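PDB 5YHH: uncharacterized conserved protein YiiM from Geobacillus stearothermophilus, which probably uses a molybdenum cofactor, held by its MOSC domain, to reduce N-hydroxylated purines such as hydroxylaminopurine and so protect the cell from them. Local coordinates for residues V116-P121 against F149-L154; K63-Y68 against G90-L95; V103-I108 against A198-L203; L98-V103 against G145-Y150. One frame throughout, in Å; residues are numbered along the deposited sequence.

In the fold
Contacts 1 and 2 lie in one mixed sheet of the MOSC domain, their centres about 10 Å apart. Strand 65-69 of contact 2 borders strand 149-153 of contact 1, and Ala67 N lies 2.9 Å from Phe149 O across that seam. Contact 4 packs the loop 98-103 on the start of the same strand 149-153, sharing Phe149 with contact 1. Contact 3 carries the loop onward to the C-terminal helical domain, where Ala202 O takes a hydrogen bond from Arg152 NH1 of contact 1; it stays about 17 Å from contact 2, centre to centre. Cys125, modified to cysteinesulfonic acid, follows closely on strand 114-121, in the part of the domain where the cofactor probably binds.

Contact 1 (V116-P121 against F149-L154); sequences VQVSQP and FYFRVL
Gln117 and Arg152 lie side by side across two antiparallel strands, and Arg152 NH1 donates to Gln117 OE1 at 2.9 Å. The donor stands above the amide's carbonyl plane, and amide and guanidinium planes are almost perpendicular, 84° apart. Ser119 CB covers one face of the guanidinium, offset toward its rim. A bend at chi3 (62°) turns NE off the extended line of the chain, and the end of Arg152 comes nearer to strand 114-121. On the Phe151 side, Val116 CG2 sits over one face of the ring, 4.1 Å from its centroid, while Val118 CG2 reaches Phe151 CE1 at 3.6 Å. Beneath the side chains, Gln117 N donates to Arg152 O at 2.9 Å, and Arg152 N to Gln117 O at 2.8 Å; farther along, Ser119 N donates to Tyr150 O and Tyr150 N to Gln120 O. A second shell fixes the polar ends: Asp62 forms a salt bridge with Arg152 NH2 and its carbonyl bonds Ser119 OG, Ala202 O takes Arg152 NH1, and Ser204 holds Gln120 OE1. The pairing of Gln117 with Arg152 is a hydrogen-bonded antiparallel pair, flanked by non-hydrogen-bonded ones, within the central mixed beta-sheet of the MOSC domain.

Contact 2 (K63-Y68 against G90-L95); sequences KAICAY and GENWTL
Trp93 offers one indole face to Ile65: CG2 stands over the five-membered ring, 3.5 Å from its centroid and only 10° off the normal, a clear CH-pi contact. The Ile65 chain continues across the same ring system, its CD1 touching Trp93 CZ2 at 3.5 Å. With CG2 anti to the backbone N, the branch is set over the pyrrole part while CG1 leads CD1 to the benzo part. Phe151 also meets the indole, its ring plane inclined at about 45°. Two residues on, Ala67 CB packs on Leu95 CD1 at 3.8 Å. The backbones run parallel: Trp93 N binds Cys66 O, Tyr68 N binds Trp93 O at 3.0 Å, and Leu95 N binds Tyr68 O at 2.9 Å. Ahead of this ladder a side chain takes over, as Asn92 OD1 accepts from Cys66 N at 2.8 Å. Glu91 packs its CB and CG against Tyr68 CB, and Thr94 OG1 donates to Glu91 OE2 at 2.6 Å. The phenol oxygen of Tyr68 bonds Lys146 O and Trp76. Ala64 and Ile65 both face Phe151 in a classic beta bulge. Strand 65-69, helix 71-80 and strand 93-96 together make a beta-alpha-beta unit, whose two parallel strands meet here.

Contact 3 (V103-I108 against A198-L203); sequences VCLGDI and ASHPAL
Two beta turns meet here and join the MOSC domain to the C-terminal three-helix domain: a type II turn from Cys104 to Asp107, and a type I turn from His200 to Leu203 just after helix 191-199. Leu105, at the second position of its turn, carries most of the contact. Its CG lies over the centre of the His200 ring, 4.2 Å from the centroid and 12° off the normal, and the two side chains run antiparallel to one another as they pass. The Leu105 methyls divide the rest between them: CD2 touches His200 CB at 3.7 Å and Leu203 CD1 at 3.9 Å, whereas CD1 rests by the backbone of Ala202 and Leu203. Gly106 follows with positive phi (90°), and its bare CA accepts Ala202 CB at 3.5 Å. Each turn is braced from within by a side chain. In the first, Asp107 OD2 receives Cys104 N from above the carboxylate plane. Outside the two turns, Arg170 forms a salt bridge with Asp107, and Gln117 NE2 donates to Gly106 O. Across the interface the contact itself is made by van der Waals touch and CH-pi contact. In the facing turn, Ala202 N donates to His200 ND1 at 3.1 Å, lying in the plane of the imidazole.

Contact 4 (L98-V103 against G145-Y150); sequences LTEDDV and GKSGFY
Val103 covers one face of the Phe149 ring, with CG1 over the centre at 4.2 Å from the centroid and CG2 against Phe149 CZ at 3.8 Å. Phe149 CG lies between the backbone N and the carbonyl carbon (chi1 39°), and its ring ends up among the residues of this loop. At the ring edge lie Leu98 O and Glu100 CG, and Ile177 of helix 177-185 touches the ring as well, so this end is closely packed and buried. The other tight point is polar. The bend of Glu100 at chi2 (84°) directs CD toward the 145-148 turn, and Glu100 OE2 accepts from Gly148 N at 2.7 Å, the donor meeting the anti lone pair; Ser147 N stands 3.1 Å from the same oxygen. OE1 is held by His72. Toward Gly145 and Lys146 the contact thins: Glu100 CD only passes Gly145 O at 3.5 Å, and the lysine CB points away from the loop, its ammonium making a cation-pi contact with Tyr75. With a backbone N-H on one oxygen and His72 on the other, the buried carboxylate of Glu100 is gripped at both ends, which would probably favour its charged form and ties loop 98-103 to the turn before strand 149-153.

Contact 1 (V116-P121 against F149-L154)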
loop_
_atom_site.group_PDB
_atom_site.type_symbol
_atom_site.label_atom_id
_atom_site.label_comp_id
_atom_site.label_asym_id
_atom_site.label_seq_id
_atom_site.Cartn_x
_atom_site.Cartn_y
_atom_site.Cartn_z
ATOM N N VAL A 116 -7.522 10.878 0.785
ATOM C CA VAL A 116 -6.723 9.902 0.068
ATOM C C VAL A 116 -7.612 8.815 -0.545
ATOM O O VAL A 116 -8.725 8.575 -0.086
ATOM C CB VAL A 116 -5.641 9.290 0.961
ATOM C CG1 VAL A 116 -4.623 10.350 1.410
ATOM C CG2 VAL A 116 -6.242 8.547 2.175
ATOM N N GLN A 117 -7.115 8.197 -1.615
ATOM C CA GLN A 117 -7.858 7.181 -2.348
ATOM C C GLN A 117 -6.947 6.003 -2.631
ATOM O O GLN A 117 -5.824 6.193 -3.101
ATOM C CB GLN A 117 -8.357 7.716 -3.694
ATOM C CG GLN A 117 -9.292 6.750 -4.452
ATOM C CD GLN A 117 -9.837 7.332 -5.742
ATOM O OE1 GLN A 117 -9.083 7.854 -6.577
ATOM N NE2 GLN A 117 -11.155 7.230 -5.929
ATOM N N VAL A 118 -7.475 4.801 -2.423
ATOM C CA VAL A 118 -6.745 3.556 -2.726
ATOM C C VAL A 118 -6.572 3.416 -4.225
ATOM O O VAL A 118 -7.542 3.537 -4.974
ATOM C CB VAL A 118 -7.484 2.312 -2.140
ATOM C CG1 VAL A 118 -6.747 1.006 -2.480
ATOM C CG2 VAL A 118 -7.642 2.449 -0.619
ATOM N N SER A 119 -5.339 3.180 -4.646
ATOM C CA SER A 119 -4.960 3.159 -6.065
ATOM C C SER A 119 -4.496 1.818 -6.618
ATOM O O SER A 119 -4.678 1.543 -7.802
ATOM C CB SER A 119 -3.838 4.158 -6.298
ATOM O OG SER A 119 -2.675 3.829 -5.565
ATOM N N GLN A 120 -3.847 1.019 -5.769
ATOM C CA GLN A 120 -3.295 -0.269 -6.162
ATOM C C GLN A 120 -2.766 -1.053 -4.944
ATOM O O GLN A 120 -2.442 -0.456 -3.913
ATOM C CB GLN A 120 -2.137 -0.054 -7.143
ATOM C CG GLN A 120 -0.968 0.751 -6.587
ATOM C CD GLN A 120 0.287 0.641 -7.462
ATOM O OE1 GLN A 120 0.342 1.260 -8.486
ATOM N NE2 GLN A 120 1.277 -0.187 -7.050
ATOM N N PRO A 121 -2.665 -2.392 -5.071
ATOM C CA PRO A 121 -1.866 -3.196 -4.139
ATOM C C PRO A 121 -0.398 -2.814 -4.214
ATOM O O PRO A 121 0.047 -2.241 -5.203
ATOM C CB PRO A 121 -2.063 -4.635 -4.661
ATOM C CG PRO A 121 -3.254 -4.554 -5.540
ATOM C CD PRO A 121 -3.176 -3.230 -6.177
ATOM N N PHE A 149 -0.884 -1.733 0.430
ATOM C CA PHE A 149 -1.499 -1.044 -0.725
ATOM C C PHE A 149 -1.085 0.426 -0.716
ATOM O O PHE A 149 -0.577 0.950 0.292
ATOM C CB PHE A 149 -3.038 -1.173 -0.717
ATOM C CG PHE A 149 -3.656 -1.057 0.694
ATOM C CD1 PHE A 149 -3.868 0.169 1.263
ATOM C CD2 PHE A 149 -3.915 -2.178 1.440
ATOM C CE1 PHE A 149 -4.398 0.283 2.552
ATOM C CE2 PHE A 149 -4.451 -2.077 2.755
ATOM C CZ PHE A 149 -4.679 -0.842 3.290
ATOM N N TYR A 150 -1.313 1.098 -1.834
ATOM C CA TYR A 150 -0.974 2.493 -1.922
ATOM C C TYR A 150 -2.239 3.346 -1.961
ATOM O O TYR A 150 -3.283 2.896 -2.431
ATOM C CB TYR A 150 -0.221 2.754 -3.228
ATOM C CG TYR A 150 1.199 2.307 -3.254
ATOM C CD1 TYR A 150 1.538 1.045 -3.733
ATOM C CD2 TYR A 150 2.221 3.173 -2.885
ATOM C CE1 TYR A 150 2.858 0.647 -3.819
ATOM C CE2 TYR A 150 3.547 2.785 -2.968
ATOM C CZ TYR A 150 3.848 1.525 -3.404
ATOM O OH TYR A 150 5.138 1.150 -3.472
ATOM N N PHE A 151 -2.067 4.603 -1.562
ATOM C CA PHE A 151 -3.029 5.675 -1.797
ATOM C C PHE A 151 -2.427 6.764 -2.678
ATOM O O PHE A 151 -1.231 7.090 -2.587
ATOM C CB PHE A 151 -3.367 6.403 -0.487
ATOM C CG PHE A 151 -3.988 5.560 0.583
ATOM C CD1 PHE A 151 -5.360 5.369 0.635
ATOM C CD2 PHE A 151 -3.206 5.037 1.607
ATOM C CE1 PHE A 151 -5.939 4.627 1.675
ATOM C CE2 PHE A 151 -3.773 4.309 2.639
ATOM C CZ PHE A 151 -5.136 4.097 2.673
ATOM N N ARG A 152 -3.291 7.374 -3.483
ATOM C CA ARG A 152 -3.037 8.685 -4.078
ATOM C C ARG A 152 -3.655 9.746 -3.160
ATOM O O ARG A 152 -4.574 9.461 -2.371
ATOM C CB ARG A 152 -3.628 8.765 -5.498
ATOM C CG ARG A 152 -5.162 8.673 -5.584
ATOM C CD ARG A 152 -5.656 9.041 -7.006
ATOM N NE ARG A 152 -5.120 8.093 -7.994
ATOM C CZ ARG A 152 -5.617 6.882 -8.250
ATOM N NH1 ARG A 152 -6.722 6.458 -7.657
ATOM N NH2 ARG A 152 -5.032 6.113 -9.149
ATOM N N VAL A 153 -3.148 10.968 -3.248
ATOM C CA VAL A 153 -3.660 12.050 -2.443
ATOM C C VAL A 153 -4.603 12.895 -3.291
ATOM O O VAL A 153 -4.169 13.511 -4.283
ATOM C CB VAL A 153 -2.510 12.895 -1.905
ATOM C CG1 VAL A 153 -3.066 14.126 -1.180
ATOM C CG2 VAL A 153 -1.596 12.001 -1.011
ATOM N N LEU A 154 -5.882 12.898 -2.904
ATOM C CA LEU A 154 -6.916 13.704 -3.567
ATOM C C LEU A 154 -6.903 15.138 -3.099
ATOM O O LEU A 154 -7.136 16.065 -3.896
ATOM C CB LEU A 154 -8.322 13.111 -3.336
ATOM C CG LEU A 154 -8.511 11.667 -3.834
ATOM C CD1 LEU A 154 -9.947 11.177 -3.559
ATOM C CD2 LEU A 154 -8.131 11.510 -5.321
#

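Contact 2 (K63-Y68 against G90-L95)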
loop_
_atom_site.group_PDB
_atom_site.type_symbol
_atom_site.label_atom_id
_atom_site.label_comp_id
_atom_site.label_asym_id
_atom_site.label_seq_id
_atom_site.Cartn_x
_atom_site.Cartn_y
_atom_site.Cartn_z
ATOM N N LYS A 63 1.331 6.284 -6.435
ATOM C CA LYS A 63 2.028 5.624 -5.359
ATOM C C LYS A 63 2.503 6.639 -4.311
ATOM O O LYS A 63 3.583 6.505 -3.739
ATOM C CB LYS A 63 3.195 4.816 -5.933
ATOM C CG LYS A 63 2.754 3.609 -6.814
ATOM C CD LYS A 63 3.876 2.575 -7.087
ATOM C CE LYS A 63 5.110 3.168 -7.765
ATOM N NZ LYS A 63 5.033 3.153 -9.267
ATOM N N ALA A 64 1.674 7.635 -4.027
ATOM C CA ALA A 64 2.075 8.730 -3.141
ATOM C C ALA A 64 2.341 8.255 -1.693
ATOM O O ALA A 64 3.297 8.705 -1.071
ATOM C CB ALA A 64 1.026 9.783 -3.132
ATOM N N ILE A 65 1.479 7.375 -1.170
ATOM C CA ILE A 65 1.573 6.888 0.217
ATOM C C ILE A 65 1.523 5.355 0.189
ATOM O O ILE A 65 0.553 4.768 -0.285
ATOM C CB ILE A 65 0.436 7.436 1.093
ATOM C CG1 ILE A 65 0.457 8.987 1.128
ATOM C CG2 ILE A 65 0.539 6.879 2.523
ATOM C CD1 ILE A 65 -0.858 9.568 1.589
ATOM N N CYS A 66 2.567 4.712 0.687
ATOM C CA CYS A 66 2.550 3.257 0.898
ATOM C C CYS A 66 2.048 2.910 2.329
ATOM O O CYS A 66 2.545 3.463 3.308
ATOM C CB CYS A 66 3.976 2.707 0.639
ATOM S SG CYS A 66 4.088 0.932 0.885
ATOM N N ALA A 67 1.046 2.040 2.434
ATOM C CA ALA A 67 0.404 1.671 3.711
ATOM C C ALA A 67 0.520 0.185 3.965
ATOM O O ALA A 67 0.455 -0.623 3.018
ATOM C CB ALA A 67 -1.072 2.066 3.695
ATOM N N TYR A 68 0.711 -0.183 5.237
ATOM C CA TYR A 68 0.830 -1.596 5.621
ATOM C C TYR A 68 0.040 -1.893 6.887
ATOM O O TYR A 68 0.129 -1.143 7.851
ATOM C CB TYR A 68 2.294 -2.024 5.802
ATOM C CG TYR A 68 2.412 -3.503 5.720
ATOM C CD1 TYR A 68 2.419 -4.145 4.493
ATOM C CD2 TYR A 68 2.450 -4.269 6.863
ATOM C CE1 TYR A 68 2.488 -5.503 4.413
ATOM C CE2 TYR A 68 2.543 -5.624 6.796
ATOM C CZ TYR A 68 2.554 -6.248 5.577
ATOM O OH TYR A 68 2.610 -7.617 5.477
ATOM N N GLY A 90 8.704 -0.749 5.077
ATOM C CA GLY A 90 9.038 0.473 4.380
ATOM C C GLY A 90 7.825 1.348 4.200
ATOM O O GLY A 90 7.852 2.247 3.389
ATOM N N GLU A 91 6.761 1.121 4.975
ATOM C CA GLU A 91 5.510 1.851 4.746
ATOM C C GLU A 91 5.563 3.289 5.297
ATOM O O GLU A 91 6.155 3.533 6.334
ATOM C CB GLU A 91 4.307 1.069 5.305
ATOM C CG GLU A 91 4.190 0.980 6.851
ATOM C CD GLU A 91 5.114 0.069 7.559
ATOM O OE1 GLU A 91 6.033 -0.531 6.926
ATOM O OE2 GLU A 91 4.884 -0.101 8.804
ATOM N N ASN A 92 4.973 4.245 4.588
ATOM C CA ASN A 92 4.751 5.594 5.147
ATOM C C ASN A 92 3.797 5.559 6.320
ATOM O O ASN A 92 4.014 6.243 7.347
ATOM C CB ASN A 92 4.181 6.541 4.080
ATOM C CG ASN A 92 5.035 6.628 2.855
ATOM O OD1 ASN A 92 4.839 5.893 1.865
ATOM N ND2 ASN A 92 6.035 7.493 2.914
ATOM N N TRP A 93 2.733 4.762 6.180
ATOM C CA TRP A 93 1.636 4.699 7.144
ATOM C C TRP A 93 1.460 3.242 7.590
ATOM O O TRP A 93 1.166 2.366 6.773
ATOM C CB TRP A 93 0.329 5.140 6.491
ATOM C CG TRP A 93 0.173 6.592 6.178
ATOM C CD1 TRP A 93 1.120 7.575 6.260
ATOM C CD2 TRP A 93 -1.000 7.202 5.637
ATOM N NE1 TRP A 93 0.586 8.779 5.816
ATOM C CE2 TRP A 93 -0.719 8.569 5.451
ATOM C CE3 TRP A 93 -2.273 6.722 5.326
ATOM C CZ2 TRP A 93 -1.673 9.468 4.946
ATOM C CZ3 TRP A 93 -3.207 7.583 4.841
ATOM C CH2 TRP A 93 -2.909 8.960 4.651
ATOM N N THR A 94 1.687 3.006 8.877
ATOM C CA THR A 94 1.357 1.757 9.505
ATOM C C THR A 94 -0.076 1.870 9.964
ATOM O O THR A 94 -0.430 2.764 10.732
ATOM C CB THR A 94 2.252 1.486 10.712
ATOM O OG1 THR A 94 3.613 1.587 10.301
ATOM C CG2 THR A 94 1.955 0.083 11.256
ATOM N N LEU A 95 -0.911 0.950 9.500
ATOM C CA LEU A 95 -2.329 1.056 9.738
ATOM C C LEU A 95 -2.795 0.107 10.805
ATOM O O LEU A 95 -2.132 -0.890 11.129
ATOM C CB LEU A 95 -3.076 0.771 8.444
ATOM C CG LEU A 95 -2.853 1.686 7.238
ATOM C CD1 LEU A 95 -3.914 1.397 6.135
ATOM C CD2 LEU A 95 -2.855 3.154 7.628
#

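Contact 3 (V103-I108 against A198-L203)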
loop_
_atom_site.group_PDB
_atom_site.type_symbol
_atom_site.label_atom_id
_atom_site.label_comp_id
_atom_site.label_asym_id
_atom_site.label_seq_id
_atom_site.Cartn_x
_atom_site.Cartn_y
_atom_site.Cartn_z
ATOM N N VAL A 103 -10.296 -3.352 2.434
ATOM C CA VAL A 103 -10.022 -2.121 1.696
ATOM C C VAL A 103 -10.243 -2.389 0.206
ATOM O O VAL A 103 -9.781 -3.409 -0.335
ATOM C CB VAL A 103 -8.584 -1.665 1.951
ATOM C CG1 VAL A 103 -8.192 -0.486 1.037
ATOM C CG2 VAL A 103 -8.404 -1.323 3.411
ATOM N N CYS A 104 -10.930 -1.462 -0.453
ATOM C CA CYS A 104 -11.275 -1.609 -1.862
ATOM C C CYS A 104 -10.619 -0.562 -2.738
ATOM O O CYS A 104 -10.376 0.566 -2.315
ATOM C CB CYS A 104 -12.795 -1.550 -2.054
ATOM S SG CYS A 104 -13.628 -2.984 -1.346
ATOM N N LEU A 105 -10.366 -0.942 -3.973
ATOM C CA LEU A 105 -9.840 -0.030 -4.962
ATOM C C LEU A 105 -10.843 1.110 -5.079
ATOM O O LEU A 105 -12.050 0.872 -5.125
ATOM C CB LEU A 105 -9.691 -0.757 -6.286
ATOM C CG LEU A 105 -9.237 0.076 -7.489
ATOM C CD1 LEU A 105 -7.837 0.682 -7.247
ATOM C CD2 LEU A 105 -9.281 -0.859 -8.693
ATOM N N GLY A 106 -10.354 2.339 -5.027
ATOM C CA GLY A 106 -11.217 3.498 -5.141
ATOM C C GLY A 106 -11.772 4.036 -3.845
ATOM O O GLY A 106 -12.348 5.120 -3.855
ATOM N N ASP A 107 -11.603 3.312 -2.732
ATOM C CA ASP A 107 -12.050 3.810 -1.428
ATOM C C ASP A 107 -11.397 5.158 -1.198
ATOM O O ASP A 107 -10.196 5.327 -1.431
ATOM C CB ASP A 107 -11.590 2.927 -0.259
ATOM C CG ASP A 107 -12.382 1.625 -0.083
ATOM O OD1 ASP A 107 -13.382 1.359 -0.771
ATOM O OD2 ASP A 107 -11.955 0.825 0.793
ATOM N N ILE A 108 -12.190 6.108 -0.711
ATOM C CA ILE A 108 -11.692 7.406 -0.295
ATOM C C ILE A 108 -11.781 7.534 1.217
ATOM O O ILE A 108 -12.853 7.275 1.821
ATOM C CB ILE A 108 -12.482 8.539 -0.996
ATOM C CG1 ILE A 108 -12.342 8.378 -2.509
ATOM C CG2 ILE A 108 -11.980 9.906 -0.528
ATOM C CD1 ILE A 108 -13.126 9.405 -3.378
ATOM N N ALA A 198 -9.262 -3.452 -14.721
ATOM C CA ALA A 198 -8.663 -2.476 -15.621
ATOM C C ALA A 198 -9.607 -1.304 -15.942
ATOM O O ALA A 198 -9.143 -0.209 -16.247
ATOM C CB ALA A 198 -8.219 -3.150 -16.910
ATOM N N SER A 199 -10.914 -1.560 -15.879
ATOM C CA SER A 199 -11.945 -0.565 -16.162
ATOM C C SER A 199 -12.164 0.418 -15.034
ATOM O O SER A 199 -12.757 1.489 -15.258
ATOM C CB SER A 199 -13.272 -1.252 -16.451
ATOM O OG SER A 199 -13.197 -1.890 -17.707
ATOM N N HIS A 200 -11.689 0.069 -13.837
ATOM C CA HIS A 200 -11.847 0.946 -12.700
ATOM C C HIS A 200 -11.054 2.260 -12.834
ATOM O O HIS A 200 -9.834 2.247 -12.941
ATOM C CB HIS A 200 -11.472 0.254 -11.399
ATOM C CG HIS A 200 -12.199 0.804 -10.218
ATOM N ND1 HIS A 200 -12.027 2.100 -9.784
ATOM C CD2 HIS A 200 -13.133 0.254 -9.406
ATOM C CE1 HIS A 200 -12.812 2.318 -8.743
ATOM N NE2 HIS A 200 -13.488 1.212 -8.489
ATOM N N PRO A 201 -11.752 3.401 -12.803
ATOM C CA PRO A 201 -11.099 4.711 -12.971
ATOM C C PRO A 201 -10.059 5.050 -11.886
ATOM O O PRO A 201 -9.184 5.870 -12.111
ATOM C CB PRO A 201 -12.268 5.689 -12.896
ATOM C CG PRO A 201 -13.473 4.863 -13.229
ATOM C CD PRO A 201 -13.215 3.529 -12.683
ATOM N N ALA A 202 -10.179 4.439 -10.724
ATOM C CA ALA A 202 -9.223 4.651 -9.626
ATOM C C ALA A 202 -7.938 3.795 -9.713
ATOM O O ALA A 202 -6.972 4.069 -8.991
ATOM C CB ALA A 202 -9.908 4.423 -8.279
ATOM N N LEU A 203 -7.896 2.798 -10.600
ATOM C CA LEU A 203 -6.677 1.956 -10.729
ATOM C C LEU A 203 -5.481 2.771 -11.235
ATOM O O LEU A 203 -5.600 3.585 -12.165
ATOM C CB LEU A 203 -6.907 0.788 -11.679
ATOM C CG LEU A 203 -5.821 -0.297 -11.717
ATOM C CD1 LEU A 203 -5.720 -1.022 -10.380
ATOM C CD2 LEU A 203 -6.118 -1.276 -12.836
#

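Contact 4 (L98-V103 against G145-Y150)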
loop_
_atom_site.group_PDB
_atom_site.type_symbol
_atom_site.label_atom_id
_atom_site.label_comp_id
_atom_site.label_asym_id
_atom_site.label_seq_id
_atom_site.Cartn_x
_atom_site.Cartn_y
_atom_site.Cartn_z
ATOM N N LEU A 98 -7.481 -1.892 9.032
ATOM C CA LEU A 98 -7.709 -1.916 7.578
ATOM C C LEU A 98 -6.765 -2.924 6.947
ATOM O O LEU A 98 -5.560 -2.653 6.825
ATOM C CB LEU A 98 -7.484 -0.533 6.965
ATOM C CG LEU A 98 -8.505 0.571 7.335
ATOM C CD1 LEU A 98 -7.867 1.937 7.366
ATOM C CD2 LEU A 98 -9.702 0.590 6.379
ATOM N N THR A 99 -7.306 -4.093 6.605
ATOM C CA THR A 99 -6.556 -5.128 5.903
ATOM C C THR A 99 -6.986 -5.221 4.419
ATOM O O THR A 99 -7.971 -4.595 3.993
ATOM C CB THR A 99 -6.750 -6.503 6.550
ATOM O OG1 THR A 99 -8.113 -6.875 6.379
ATOM C CG2 THR A 99 -6.372 -6.506 8.037
ATOM N N GLU A 100 -6.256 -6.020 3.645
ATOM C CA GLU A 100 -6.471 -6.146 2.194
ATOM C C GLU A 100 -7.860 -6.713 1.843
ATOM O O GLU A 100 -8.359 -6.497 0.748
ATOM C CB GLU A 100 -5.380 -7.028 1.570
ATOM C CG GLU A 100 -3.955 -6.457 1.685
ATOM C CD GLU A 100 -3.274 -6.774 3.038
ATOM O OE1 GLU A 100 -3.954 -7.326 3.957
ATOM O OE2 GLU A 100 -2.070 -6.447 3.196
ATOM N N ASP A 101 -8.488 -7.430 2.778
ATOM C CA ASP A 101 -9.826 -7.999 2.569
ATOM C C ASP A 101 -10.927 -6.952 2.705
ATOM O O ASP A 101 -12.002 -7.120 2.150
ATOM C CB ASP A 101 -10.138 -9.115 3.591
ATOM C CG ASP A 101 -9.367 -10.386 3.338
ATOM O OD1 ASP A 101 -9.254 -10.851 2.178
ATOM O OD2 ASP A 101 -8.904 -10.954 4.347
ATOM N N ASP A 102 -10.659 -5.889 3.461
ATOM C CA ASP A 102 -11.661 -4.874 3.791
ATOM C C ASP A 102 -11.486 -3.594 2.967
ATOM O O ASP A 102 -12.421 -2.813 2.883
ATOM C CB ASP A 102 -11.519 -4.430 5.234
ATOM C CG ASP A 102 -11.650 -5.572 6.226
ATOM O OD1 ASP A 102 -12.492 -6.493 5.995
ATOM O OD2 ASP A 102 -10.874 -5.530 7.228
ATOM N N VAL A 103 -10.296 -3.352 2.434
ATOM C CA VAL A 103 -10.022 -2.121 1.696
ATOM C C VAL A 103 -10.243 -2.389 0.206
ATOM O O VAL A 103 -9.781 -3.409 -0.335
ATOM C CB VAL A 103 -8.584 -1.665 1.951
ATOM C CG1 VAL A 103 -8.192 -0.486 1.037
ATOM C CG2 VAL A 103 -8.404 -1.323 3.411
ATOM N N GLY A 145 -0.708 -12.888 0.560
ATOM C CA GLY A 145 -1.503 -11.680 0.240
ATOM C C GLY A 145 -1.371 -10.554 1.271
ATOM O O GLY A 145 -2.139 -9.582 1.218
ATOM N N LYS A 146 -0.376 -10.640 2.149
ATOM C CA LYS A 146 -0.159 -9.645 3.208
ATOM C C LYS A 146 0.789 -8.586 2.683
ATOM O O LYS A 146 1.930 -8.452 3.128
ATOM C CB LYS A 146 0.382 -10.304 4.483
ATOM C CG LYS A 146 -0.564 -11.367 5.043
ATOM C CD LYS A 146 0.014 -12.083 6.291
ATOM C CE LYS A 146 -0.798 -13.358 6.721
ATOM N NZ LYS A 146 -2.107 -13.008 7.308
ATOM N N SER A 147 0.270 -7.808 1.739
ATOM C CA SER A 147 1.067 -6.924 0.892
ATOM C C SER A 147 0.946 -5.459 1.243
ATOM O O SER A 147 1.843 -4.655 0.925
ATOM C CB SER A 147 0.597 -7.081 -0.569
ATOM O OG SER A 147 -0.751 -6.612 -0.733
ATOM N N GLY A 148 -0.173 -5.077 1.834
ATOM C CA GLY A 148 -0.511 -3.643 1.892
ATOM C C GLY A 148 -0.851 -3.058 0.517
ATOM O O GLY A 148 -1.104 -3.781 -0.438
ATOM N N PHE A 149 -0.884 -1.733 0.430
ATOM C CA PHE A 149 -1.499 -1.044 -0.725
ATOM C C PHE A 149 -1.085 0.426 -0.716
ATOM O O PHE A 149 -0.577 0.950 0.292
ATOM C CB PHE A 149 -3.038 -1.173 -0.717
ATOM C CG PHE A 149 -3.656 -1.057 0.694
ATOM C CD1 PHE A 149 -3.868 0.169 1.263
ATOM C CD2 PHE A 149 -3.915 -2.178 1.440
ATOM C CE1 PHE A 149 -4.398 0.283 2.552
ATOM C CE2 PHE A 149 -4.451 -2.077 2.755
ATOM C CZ PHE A 149 -4.679 -0.842 3.290
ATOM N N TYR A 150 -1.313 1.098 -1.834
ATOM C CA TYR A 150 -0.974 2.493 -1.922
ATOM C C TYR A 150 -2.239 3.346 -1.961
ATOM O O TYR A 150 -3.283 2.896 -2.431
ATOM C CB TYR A 150 -0.221 2.754 -3.228
ATOM C CG TYR A 150 1.199 2.307 -3.254
ATOM C CD1 TYR A 150 1.538 1.045 -3.733
ATOM C CD2 TYR A 150 2.221 3.173 -2.885
ATOM C CE1 TYR A 150 2.858 0.647 -3.819
ATOM C CE2 TYR A 150 3.547 2.785 -2.968
ATOM C CZ TYR A 150 3.848 1.525 -3.404
ATOM O OH TYR A 150 5.138 1.150 -3.472
#